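Side-chain contacts in ubiquitin conjugating enzyme (PDB 3WE5), which probably carries activated ubiquitin as an E2 conjugating enzyme, related to the UBE2W group, and passes it on toward substrates or their ligases: residues I60-M63 / G64-Y68; A81-I85 / S86-V90; Q91-T95 / D96-A100; L125-I128 / A129-T133; K144-P147 / A148-R152. All coordinates share one frame; numbering follows the deposited sequence.

Contact 1 (I60-M63 / G64-Y68); sequences IEVM and GNSQY
Val62 presses its CG1 methyl against Ser66, 3.6 Å from OG, as the chain leaves strand 55-61 and doubles back on itself. This is the close-packed half of the turn. With CG1 anti to the backbone N (chi1 -178°), the other methyl, CG2, is directed at Tyr68 and comes within 4.2 Å of its CB; behind Val62 lie Leu138 and Ala139 of helix 127-140. The Tyr68 ring has Gln67 CB over one face, off centre, and its hydroxyl is hydrogen-bonded to Val102 O. Between these hydrophobic points sits an ST turn: Ser66 OG accepts from Tyr68 N at 3.0 Å, nearly straight at 160°, and gives its own proton to a water 2.7 Å away. That water donates in turn to Val62 O and Gly64 O, so one solvent molecule links both arms of the loop. Without the Ser66 hydroxyl, as with an alanine here, Tyr68 N would probably lose its acceptor and the bridging water its donor. The other half is looser and wetter. Met63, Gly64 and Asn65 are exposed, and a second water donates to Met63 O at 2.6 Å and only weakly to Asn65 O. Gly64 takes a positive phi (67°), where a side chain would clash with Met63 O. Nearer the strand, a third water spans Val62 N and Tyr68 O.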
# COMPACT_ATOMS: atom_id res chain seq x y z
N ILE A 60 1.01 22.20 0.88
CA ILE A 60 2.27 21.45 0.95
C ILE A 60 2.78 21.30 -0.48
O ILE A 60 2.10 20.73 -1.35
CB ILE A 60 2.04 20.06 1.52
CG1 ILE A 60 1.45 20.13 2.94
CG2 ILE A 60 3.34 19.24 1.49
CD1 ILE A 60 2.32 20.84 3.96
N GLU A 61 3.98 21.82 -0.72
CA GLU A 61 4.65 21.58 -2.00
C GLU A 61 5.93 20.83 -1.70
O GLU A 61 6.67 21.20 -0.79
CB GLU A 61 4.98 22.89 -2.70
CG GLU A 61 5.75 22.66 -4.00
CD GLU A 61 5.83 23.89 -4.87
OE1 GLU A 61 5.09 24.87 -4.59
OE2 GLU A 61 6.62 23.87 -5.84
N VAL A 62 6.20 19.79 -2.47
CA VAL A 62 7.40 18.99 -2.27
C VAL A 62 8.48 19.65 -3.12
O VAL A 62 8.26 19.92 -4.31
CB VAL A 62 7.21 17.56 -2.75
CG1 VAL A 62 8.46 16.73 -2.49
CG2 VAL A 62 5.99 16.91 -2.05
N MET A 63 9.62 19.91 -2.50
CA MET A 63 10.72 20.61 -3.17
C MET A 63 11.73 19.59 -3.65
O MET A 63 11.58 18.38 -3.43
CB MET A 63 11.42 21.57 -2.21
CG MET A 63 10.47 22.59 -1.52
SD MET A 63 9.50 23.53 -2.69
CE MET A 63 10.78 24.54 -3.48
N GLY A 64 12.77 20.07 -4.32
CA GLY A 64 13.76 19.17 -4.88
C GLY A 64 13.20 18.32 -6.00
O GLY A 64 12.19 18.66 -6.64
N ASN A 65 13.88 17.21 -6.27
CA ASN A 65 13.42 16.28 -7.28
C ASN A 65 12.43 15.29 -6.69
O ASN A 65 12.75 14.60 -5.72
CB ASN A 65 14.61 15.55 -7.91
CG ASN A 65 15.45 16.47 -8.78
OD1 ASN A 65 14.97 16.98 -9.79
ND2 ASN A 65 16.71 16.66 -8.41
N SER A 66 11.23 15.25 -7.25
CA SER A 66 10.21 14.34 -6.76
C SER A 66 9.18 14.05 -7.83
O SER A 66 9.20 14.63 -8.93
CB SER A 66 9.50 14.94 -5.54
OG SER A 66 8.54 15.89 -5.97
N GLN A 67 8.23 13.19 -7.48
CA GLN A 67 7.14 12.83 -8.37
C GLN A 67 6.01 13.85 -8.35
O GLN A 67 5.02 13.69 -9.05
CB GLN A 67 6.61 11.46 -7.99
CG GLN A 67 7.65 10.34 -8.15
CD GLN A 67 8.01 10.10 -9.60
OE1 GLN A 67 7.14 9.78 -10.42
NE2 GLN A 67 9.29 10.26 -9.93
N TYR A 68 6.16 14.89 -7.53
CA TYR A 68 5.09 15.88 -7.31
C TYR A 68 5.61 17.29 -7.58
O TYR A 68 5.11 18.26 -7.03
CB TYR A 68 4.56 15.76 -5.87
CG TYR A 68 4.27 14.33 -5.46
CD1 TYR A 68 3.05 13.74 -5.75
CD2 TYR A 68 5.23 13.58 -4.78
CE1 TYR A 68 2.80 12.43 -5.39
CE2 TYR A 68 4.98 12.27 -4.42
CZ TYR A 68 3.76 11.71 -4.73
OH TYR A 68 3.51 10.40 -4.36
O HOH W 1 4.38 18.97 -4.42
O HOH W 2 9.50 18.44 -6.24
O HOH W 3 12.70 16.10 -2.72

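Contact 2 (A81-I85 / S86-V90); sequences AQYPI and SSPAV
Ser86 and Gln82 are joined by the one hydrogen bond that links residues 81-85 to 86-90 directly, Ser86 N to Gln82 O at 3.1 Å. The N-H points well at the oxygen (163°), yet the donor stands above the carbonyl plane. The same oxygen takes a weak bond from Ile85 N, so two amides converge on it. Among side chains, Ser86 OG packs 3.4 Å from Gln82 CB and against the Gln82-Tyr83 peptide; its hydrogen-bond partner is Asp80 OD1, which Gln82 N also uses. Apolar contact belongs to Tyr83, whose ring, swung away from its own amide N (chi1 -174°), receives Pro88 CD at the edge, in plane, 3.9 Å from CE1. Over the centre of one face lies Pro84 CB, 3.7 Å above the ring, brought there across a cis peptide bond; Phe79 makes an edge-to-face pair with the same ring. The Tyr-Pro pair before the fourth strand is a familiar element of the E2 fold. Since Tyr83 OH bonds Glu32 and Ser86 OG bonds Asp80, the loop is probably fixed by carboxylates on its aromatic and serine sides, with one proline carbon over the ring face and another at its edge.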
# COMPACT_ATOMS: atom_id res chain seq x y z
N ALA A 81 -10.42 18.04 21.85
CA ALA A 81 -10.15 18.74 23.10
C ALA A 81 -8.97 18.18 23.90
O ALA A 81 -8.56 18.80 24.89
CB ALA A 81 -11.41 18.78 23.97
N GLN A 82 -8.47 17.02 23.48
CA GLN A 82 -7.35 16.37 24.15
C GLN A 82 -5.99 16.64 23.48
O GLN A 82 -4.97 16.18 23.97
CB GLN A 82 -7.57 14.86 24.27
CG GLN A 82 -8.67 14.48 25.29
CD GLN A 82 -10.06 14.79 24.77
OE1 GLN A 82 -10.75 15.65 25.31
NE2 GLN A 82 -10.48 14.09 23.72
N TYR A 83 -5.97 17.41 22.39
CA TYR A 83 -4.69 17.81 21.80
C TYR A 83 -3.90 18.58 22.87
O TYR A 83 -4.45 19.37 23.62
CB TYR A 83 -4.92 18.70 20.55
CG TYR A 83 -3.64 19.03 19.80
CD1 TYR A 83 -3.13 18.16 18.87
CD2 TYR A 83 -2.95 20.22 20.05
CE1 TYR A 83 -1.97 18.43 18.18
CE2 TYR A 83 -1.75 20.50 19.36
CZ TYR A 83 -1.29 19.60 18.43
OH TYR A 83 -0.12 19.85 17.72
N PRO A 84 -2.57 18.37 22.97
CA PRO A 84 -1.68 17.60 22.08
C PRO A 84 -1.44 16.16 22.55
O PRO A 84 -0.56 15.50 22.02
CB PRO A 84 -0.38 18.40 22.19
CG PRO A 84 -0.36 18.78 23.66
CD PRO A 84 -1.80 19.13 23.97
N ILE A 85 -2.21 15.68 23.53
CA ILE A 85 -2.07 14.30 23.94
C ILE A 85 -2.65 13.40 22.86
O ILE A 85 -2.00 12.43 22.44
CB ILE A 85 -2.71 14.03 25.33
CG1 ILE A 85 -2.18 15.03 26.36
CG2 ILE A 85 -2.52 12.55 25.70
CD1 ILE A 85 -0.64 15.12 26.51
N SER A 86 -3.84 13.74 22.36
CA SER A 86 -4.37 13.07 21.17
C SER A 86 -3.70 13.63 19.93
O SER A 86 -3.37 14.82 19.88
CB SER A 86 -5.87 13.28 21.05
OG SER A 86 -6.16 14.65 21.19
N SER A 87 -3.51 12.77 18.94
CA SER A 87 -2.93 13.20 17.67
C SER A 87 -3.97 14.04 16.94
O SER A 87 -5.18 13.82 17.09
CB SER A 87 -2.59 11.97 16.83
OG SER A 87 -3.74 11.18 16.66
N PRO A 88 -3.50 14.99 16.11
CA PRO A 88 -4.43 15.64 15.19
C PRO A 88 -4.95 14.66 14.15
O PRO A 88 -4.26 13.71 13.77
CB PRO A 88 -3.56 16.71 14.52
CG PRO A 88 -2.15 16.11 14.53
CD PRO A 88 -2.08 15.34 15.84
N ALA A 89 -6.17 14.91 13.66
CA ALA A 89 -6.71 14.16 12.53
C ALA A 89 -6.25 14.90 11.29
O ALA A 89 -6.54 16.08 11.12
CB ALA A 89 -8.21 14.13 12.60
N VAL A 90 -5.49 14.22 10.44
CA VAL A 90 -4.83 14.89 9.32
C VAL A 90 -5.16 14.20 8.00
O VAL A 90 -5.04 12.98 7.87
CB VAL A 90 -3.30 14.88 9.55
CG1 VAL A 90 -2.59 15.62 8.41
CG2 VAL A 90 -2.95 15.51 10.87

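Contact 3 (Q91-T95 / D96-A100)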
# COMPACT_ATOMS: atom_id res chain seq x y z
N GLN A 91 -5.57 14.98 7.00
CA GLN A 91 -5.91 14.43 5.70
C GLN A 91 -5.70 15.48 4.61
O GLN A 91 -5.80 16.70 4.86
CB GLN A 91 -7.36 13.93 5.70
CG GLN A 91 -8.38 15.04 5.91
CD GLN A 91 -9.64 14.54 6.60
OE1 GLN A 91 -9.75 14.60 7.83
NE2 GLN A 91 -10.59 14.05 5.82
N PHE A 92 -5.38 15.00 3.41
CA PHE A 92 -5.37 15.88 2.25
C PHE A 92 -6.82 16.15 1.89
O PHE A 92 -7.68 15.25 2.00
CB PHE A 92 -4.60 15.25 1.08
CG PHE A 92 -3.10 15.22 1.29
CD1 PHE A 92 -2.34 16.37 1.09
CD2 PHE A 92 -2.46 14.07 1.74
CE1 PHE A 92 -0.94 16.37 1.30
CE2 PHE A 92 -1.07 14.05 1.94
CZ PHE A 92 -0.31 15.20 1.72
N VAL A 93 -7.08 17.39 1.50
CA VAL A 93 -8.41 17.84 1.10
C VAL A 93 -8.74 17.40 -0.33
O VAL A 93 -7.92 17.53 -1.26
CB VAL A 93 -8.55 19.36 1.26
CG1 VAL A 93 -9.91 19.86 0.72
CG2 VAL A 93 -8.42 19.73 2.72
N VAL A 94 -9.93 16.84 -0.50
CA VAL A 94 -10.32 16.37 -1.83
C VAL A 94 -11.65 16.97 -2.27
O VAL A 94 -12.32 16.43 -3.16
CB VAL A 94 -10.37 14.83 -1.91
CG1 VAL A 94 -8.98 14.25 -1.73
CG2 VAL A 94 -11.34 14.24 -0.87
N THR A 95 -12.02 18.09 -1.64
CA THR A 95 -13.23 18.81 -2.03
C THR A 95 -12.94 19.82 -3.12
O THR A 95 -11.79 20.21 -3.34
CB THR A 95 -13.86 19.55 -0.83
OG1 THR A 95 -12.88 20.36 -0.19
CG2 THR A 95 -14.42 18.56 0.19
N ASP A 96 -13.99 20.25 -3.81
CA ASP A 96 -13.89 21.35 -4.77
C ASP A 96 -12.84 21.14 -5.86
O ASP A 96 -12.10 22.06 -6.19
CB ASP A 96 -13.60 22.67 -4.04
CG ASP A 96 -14.57 22.92 -2.92
OD1 ASP A 96 -15.76 23.11 -3.21
OD2 ASP A 96 -14.13 22.93 -1.74
N GLY A 97 -12.77 19.93 -6.40
CA GLY A 97 -11.85 19.66 -7.49
C GLY A 97 -10.43 19.35 -7.04
O GLY A 97 -9.57 19.02 -7.87
N LYS A 98 -10.18 19.46 -5.74
CA LYS A 98 -8.86 19.11 -5.22
C LYS A 98 -8.67 17.61 -5.24
O LYS A 98 -9.62 16.85 -5.02
CB LYS A 98 -8.69 19.64 -3.80
CG LYS A 98 -8.50 21.14 -3.74
CD LYS A 98 -8.19 21.57 -2.32
CE LYS A 98 -7.96 23.06 -2.26
NZ LYS A 98 -9.16 23.79 -2.76
N GLU A 99 -7.44 17.18 -5.49
CA GLU A 99 -7.16 15.75 -5.49
C GLU A 99 -6.04 15.45 -4.52
O GLU A 99 -5.16 16.29 -4.30
CB GLU A 99 -6.82 15.27 -6.90
CG GLU A 99 -7.90 15.60 -7.94
CD GLU A 99 -7.77 14.79 -9.22
OE1 GLU A 99 -7.80 13.54 -9.15
OE2 GLU A 99 -7.65 15.41 -10.31
N ALA A 100 -6.07 14.26 -3.92
CA ALA A 100 -4.99 13.85 -3.02
C ALA A 100 -3.77 13.49 -3.85
O ALA A 100 -3.91 13.07 -5.01
CB ALA A 100 -5.41 12.66 -2.16
O HOH W 4 -5.32 17.44 -1.65
O HOH W 5 -13.90 17.55 -5.70
O HOH W 6 -11.49 22.79 -0.80
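Phe92 meets Ala100 through its CB alone, 4.2 Å from Ala100 CB, while its ring leads away from residues 96-100, which reach neither its faces nor its edges. The ring packs instead on Tyr73, Pro101 and Ile112. The other flat group, the Asp96 carboxylate, lies beside Thr95, both side chains pointing the same way, with OD2 3.5 Å from Thr95 CB. Between these two extremes the chain reverses in a type I' beta turn from Thr95 to Lys98, closed by Lys98 N to Thr95 O at 3.0 Å with the donor well above the carbonyl plane. Asp96 adopts the positive phi (56°) such a turn demands, and Gly97 follows with backbone angles at which a side chain would be jammed against the preceding carbonyl oxygen. The arms run back 154° apart without pairing as strands. Val94 CG1, set anti to the carbonyl carbon (chi1 -65°), reaches across to Ala100 CB at 3.9 Å, and Val94 CA makes a CA-H...O contact with Lys98 O. On the strand side, the Lys98 side chain crosses that of Val93 at an angle, CD 3.9 Å from CG1, before bending at its last torsion. Waters bridge polar backbone atoms of the two arms: one donates to both Val93 O and Glu99 O, and another accepts from Gly97 N while donating to Val94 O. A third, also bonded to Thr95 OG1, accepts from Lys98 NZ and donates to Asp96 OD2 at 2.8 Å, so the ammonium and the carboxylate are probably linked through water rather than by a direct salt bridge.

Contact 4 (L125-I128 / A129-T133)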
# COMPACT_ATOMS: atom_id res chain seq x y z
N LEU A 125 5.85 16.57 19.43
CA LEU A 125 5.78 16.98 18.02
C LEU A 125 4.89 18.21 17.90
O LEU A 125 4.54 18.85 18.90
CB LEU A 125 5.27 15.85 17.15
CG LEU A 125 6.08 14.55 17.28
CD1 LEU A 125 5.53 13.47 16.40
CD2 LEU A 125 7.56 14.78 17.03
N SER A 126 4.59 18.60 16.68
CA SER A 126 3.85 19.83 16.46
C SER A 126 3.19 19.72 15.11
O SER A 126 3.47 18.81 14.34
CB SER A 126 4.78 21.03 16.44
OG SER A 126 5.73 20.92 15.38
N VAL A 127 2.30 20.65 14.82
CA VAL A 127 1.66 20.66 13.52
C VAL A 127 2.71 20.79 12.39
O VAL A 127 2.63 20.08 11.37
CB VAL A 127 0.67 21.83 13.46
CG1 VAL A 127 0.15 21.97 12.03
CG2 VAL A 127 -0.48 21.54 14.43
N ILE A 128 3.64 21.71 12.57
CA ILE A 128 4.69 21.92 11.55
C ILE A 128 5.55 20.67 11.38
O ILE A 128 5.88 20.30 10.26
CB ILE A 128 5.52 23.16 11.86
CG1 ILE A 128 4.64 24.40 11.72
CG2 ILE A 128 6.72 23.25 10.91
CD1 ILE A 128 4.26 24.74 10.26
N ALA A 129 5.89 20.00 12.48
CA ALA A 129 6.59 18.70 12.34
C ALA A 129 5.83 17.68 11.51
O ALA A 129 6.42 16.96 10.71
CB ALA A 129 6.95 18.11 13.75
N VAL A 130 4.52 17.60 11.68
CA VAL A 130 3.73 16.72 10.85
C VAL A 130 3.80 17.14 9.38
O VAL A 130 3.92 16.29 8.50
CB VAL A 130 2.26 16.71 11.32
CG1 VAL A 130 1.40 15.88 10.37
CG2 VAL A 130 2.18 16.16 12.74
N CYS A 131 3.68 18.44 9.12
CA CYS A 131 3.75 18.94 7.74
C CYS A 131 5.06 18.54 7.07
O CYS A 131 5.08 18.10 5.91
CB CYS A 131 3.67 20.46 7.72
SG CYS A 131 1.99 21.12 8.06
N VAL A 132 6.15 18.75 7.81
CA VAL A 132 7.50 18.43 7.29
C VAL A 132 7.65 16.94 7.03
O VAL A 132 8.21 16.52 6.00
CB VAL A 132 8.58 18.89 8.26
CG1 VAL A 132 9.94 18.25 7.93
CG2 VAL A 132 8.69 20.42 8.27
N THR A 133 7.19 16.13 7.99
CA THR A 133 7.20 14.67 7.83
C THR A 133 6.42 14.18 6.62
O THR A 133 6.88 13.32 5.88
CB THR A 133 6.68 13.96 9.13
OG1 THR A 133 7.48 14.35 10.24
CG2 THR A 133 6.72 12.44 8.99
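Ser126 caps the N-terminus of helix 127-140: its OG accepts from Ala129 N at 3.0 Å and 164°, the classical N-cap bond. The hydroxyl oxygen sits between the backbone N and the carbonyl carbon (chi1 61°), which swings it over the first turn, where it also touches Ala129 CB at 3.5 Å. Backbone pairing takes over one residue later. Ser126 O receives Val130 N at 3.1 Å, tilted from the carbonyl plane, Val127 O receives Cys131 N in its plane, and Ile128 O receives Val132 N nearly along the C=O axis, as the helix settles into regular alpha geometry. Ala129 N is likely to be left without its capping acceptor if Ser126 gives way to an alanine, and the helix start would be less firmly defined. Apolar carbons pack around this frame. Leu125 CB lies 4.4 Å from Ala129 CB, and Ile128 CG2 lies alongside Val132 CG2, 4.3 Å away, one turn on. A layer further out, Glu32 of helix 24-39 accepts from Val127 N and touches Ser126; a carboxylate here would probably be favoured by the positive end of the helix dipole. Val127, Ile128 and Cys131 rest on Phe58 of the sheet, Val130 on Phe77, and Ile128 also meets Ile36 of helix 24-39. One turn on from Ala129, Thr133 gives Ala129 O two donors: its N and its OG1 come from opposite faces of the carbonyl plane, each at 2.9 Å.

Contact 5 (K144-P147 / A148-R152)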
# COMPACT_ATOMS: atom_id res chain seq x y z
N LYS A 144 4.60 6.91 -8.29
CA LYS A 144 3.24 7.26 -7.88
C LYS A 144 2.26 6.12 -8.08
O LYS A 144 1.97 5.73 -9.21
CB LYS A 144 2.76 8.46 -8.68
CG LYS A 144 3.58 9.72 -8.50
CD LYS A 144 2.99 10.85 -9.33
CE LYS A 144 1.52 11.01 -9.02
NZ LYS A 144 0.82 11.93 -9.97
N GLU A 145 1.74 5.58 -6.98
CA GLU A 145 0.67 4.60 -7.05
C GLU A 145 -0.15 4.71 -5.77
O GLU A 145 0.37 5.14 -4.74
CB GLU A 145 1.23 3.18 -7.22
CG GLU A 145 2.03 2.65 -6.04
CD GLU A 145 2.55 1.26 -6.29
OE1 GLU A 145 2.45 0.78 -7.44
OE2 GLU A 145 3.07 0.64 -5.33
N ARG A 146 -1.42 4.34 -5.83
CA ARG A 146 -2.29 4.40 -4.67
C ARG A 146 -1.99 3.22 -3.75
O ARG A 146 -1.31 2.27 -4.18
CB ARG A 146 -3.76 4.40 -5.12
CG ARG A 146 -4.17 5.72 -5.79
CD ARG A 146 -5.52 5.65 -6.48
NE ARG A 146 -5.94 6.95 -6.98
CZ ARG A 146 -5.65 7.44 -8.19
NH1 ARG A 146 -4.92 6.73 -9.05
NH2 ARG A 146 -6.08 8.64 -8.54
N PRO A 147 -2.47 3.27 -2.49
CA PRO A 147 -2.36 2.13 -1.57
C PRO A 147 -3.03 0.89 -2.15
O PRO A 147 -3.98 1.02 -2.92
CB PRO A 147 -3.16 2.58 -0.35
CG PRO A 147 -3.03 4.07 -0.36
CD PRO A 147 -3.02 4.47 -1.81
N ALA A 148 -2.54 -0.29 -1.76
CA ALA A 148 -3.09 -1.55 -2.25
C ALA A 148 -4.58 -1.70 -1.92
O ALA A 148 -5.36 -2.14 -2.75
CB ALA A 148 -2.31 -2.72 -1.66
N ASP A 149 -4.96 -1.33 -0.70
CA ASP A 149 -6.35 -1.53 -0.29
C ASP A 149 -7.21 -0.30 -0.54
O ASP A 149 -8.24 -0.13 0.12
CB ASP A 149 -6.43 -1.92 1.20
CG ASP A 149 -6.04 -0.77 2.14
OD1 ASP A 149 -5.11 -0.01 1.82
OD2 ASP A 149 -6.67 -0.65 3.22
N ASN A 150 -6.80 0.54 -1.49
CA ASN A 150 -7.43 1.86 -1.65
C ASN A 150 -8.95 1.80 -1.79
O ASN A 150 -9.66 2.43 -1.02
CB ASN A 150 -6.83 2.65 -2.82
CG ASN A 150 -7.37 4.07 -2.91
OD1 ASN A 150 -6.92 4.96 -2.19
ND2 ASN A 150 -8.35 4.29 -3.78
N ASP A 151 -9.44 1.02 -2.75
CA ASP A 151 -10.89 0.98 -2.97
C ASP A 151 -11.65 0.37 -1.78
O ASP A 151 -12.70 0.87 -1.39
CB ASP A 151 -11.22 0.28 -4.29
CG ASP A 151 -10.60 0.98 -5.48
OD1 ASP A 151 -10.43 2.22 -5.42
OD2 ASP A 151 -10.27 0.29 -6.47
N ARG A 152 -11.10 -0.71 -1.22
CA ARG A 152 -11.67 -1.36 -0.04
C ARG A 152 -11.82 -0.36 1.10
O ARG A 152 -12.90 -0.21 1.68
CB ARG A 152 -10.80 -2.54 0.39
CG ARG A 152 -11.36 -3.35 1.55
CD ARG A 152 -10.82 -4.79 1.55
NE ARG A 152 -9.47 -4.90 2.10
CZ ARG A 152 -8.38 -5.08 1.37
NH1 ARG A 152 -8.47 -5.18 0.05
NH2 ARG A 152 -7.19 -5.17 1.95
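Pro147 and Asn150 close a type I beta turn that leads straight into helix 150-156, with Asn150 N reaching Pro147 O at 3.2 Å along a bent path (141°) and standing above the carbonyl plane. Asn150 also turns its side chain back over the turn. Its chi1 of -174° places CG opposite the amide N, and the side-chain amide crosses the proline so that OD1 lies 3.9 Å from Pro147 CD, while ND2 comes to 4.1 Å from Arg146 CD. The aliphatic part of the arginine thus does the touching, and its guanidinium plane is turned 67° from the amide. Both amide atoms have polar partners: OD1 takes Ser108 N, and ND2 reaches Asp151 OD1 in a weak bond of 3.4 Å. Asp149 occupies the N-cap position of the helix, but its side chain makes no capping bond. Its OD1, 3.9 Å from Pro147 CB, instead accepts from Tyr107 OH, and its CB lies 3.4 Å above the Arg152 guanidinium plane, offset toward the rim. Across the subunit interface, Asp149 OD2 forms a salt bridge with Arg152 of the second subunit; the two Asp149 carboxylates, one from each copy, come close, and the arginine charge probably offsets their repulsion. Ala148 packs on Pro104 of the second subunit, extending the contact between the two copies. Within its own chain, the turn joins the loop after helix 127-140 to the start of helix 150-156 and leans on Tyr107 and Ser108, in the long connection between strand 89-92 and helix 127-140.

How the contacts relate
Contact 4 is the inner member of the set: Ile60 CD1 of contact 1 lies 4.0 Å from its Cys131 CB, and Tyr83 OH of contact 2 lies 3.7 Å from its Val127 CG2. Glu32 ties contacts 2 and 4 together by bonding both. Contacts 2 and 3 share strand 89-92, although their centres are about 22 Å apart. Contact 5 touches contact 1 where Lys144 CD meets Gln67 O at 3.5 Å, but its nearest atoms stay about 15 Å from contact 4. Contacts 1, 3 and 5 each have partners between Pro101 and Ile112, the segment that in E2 enzymes leads up to the catalytic cysteine.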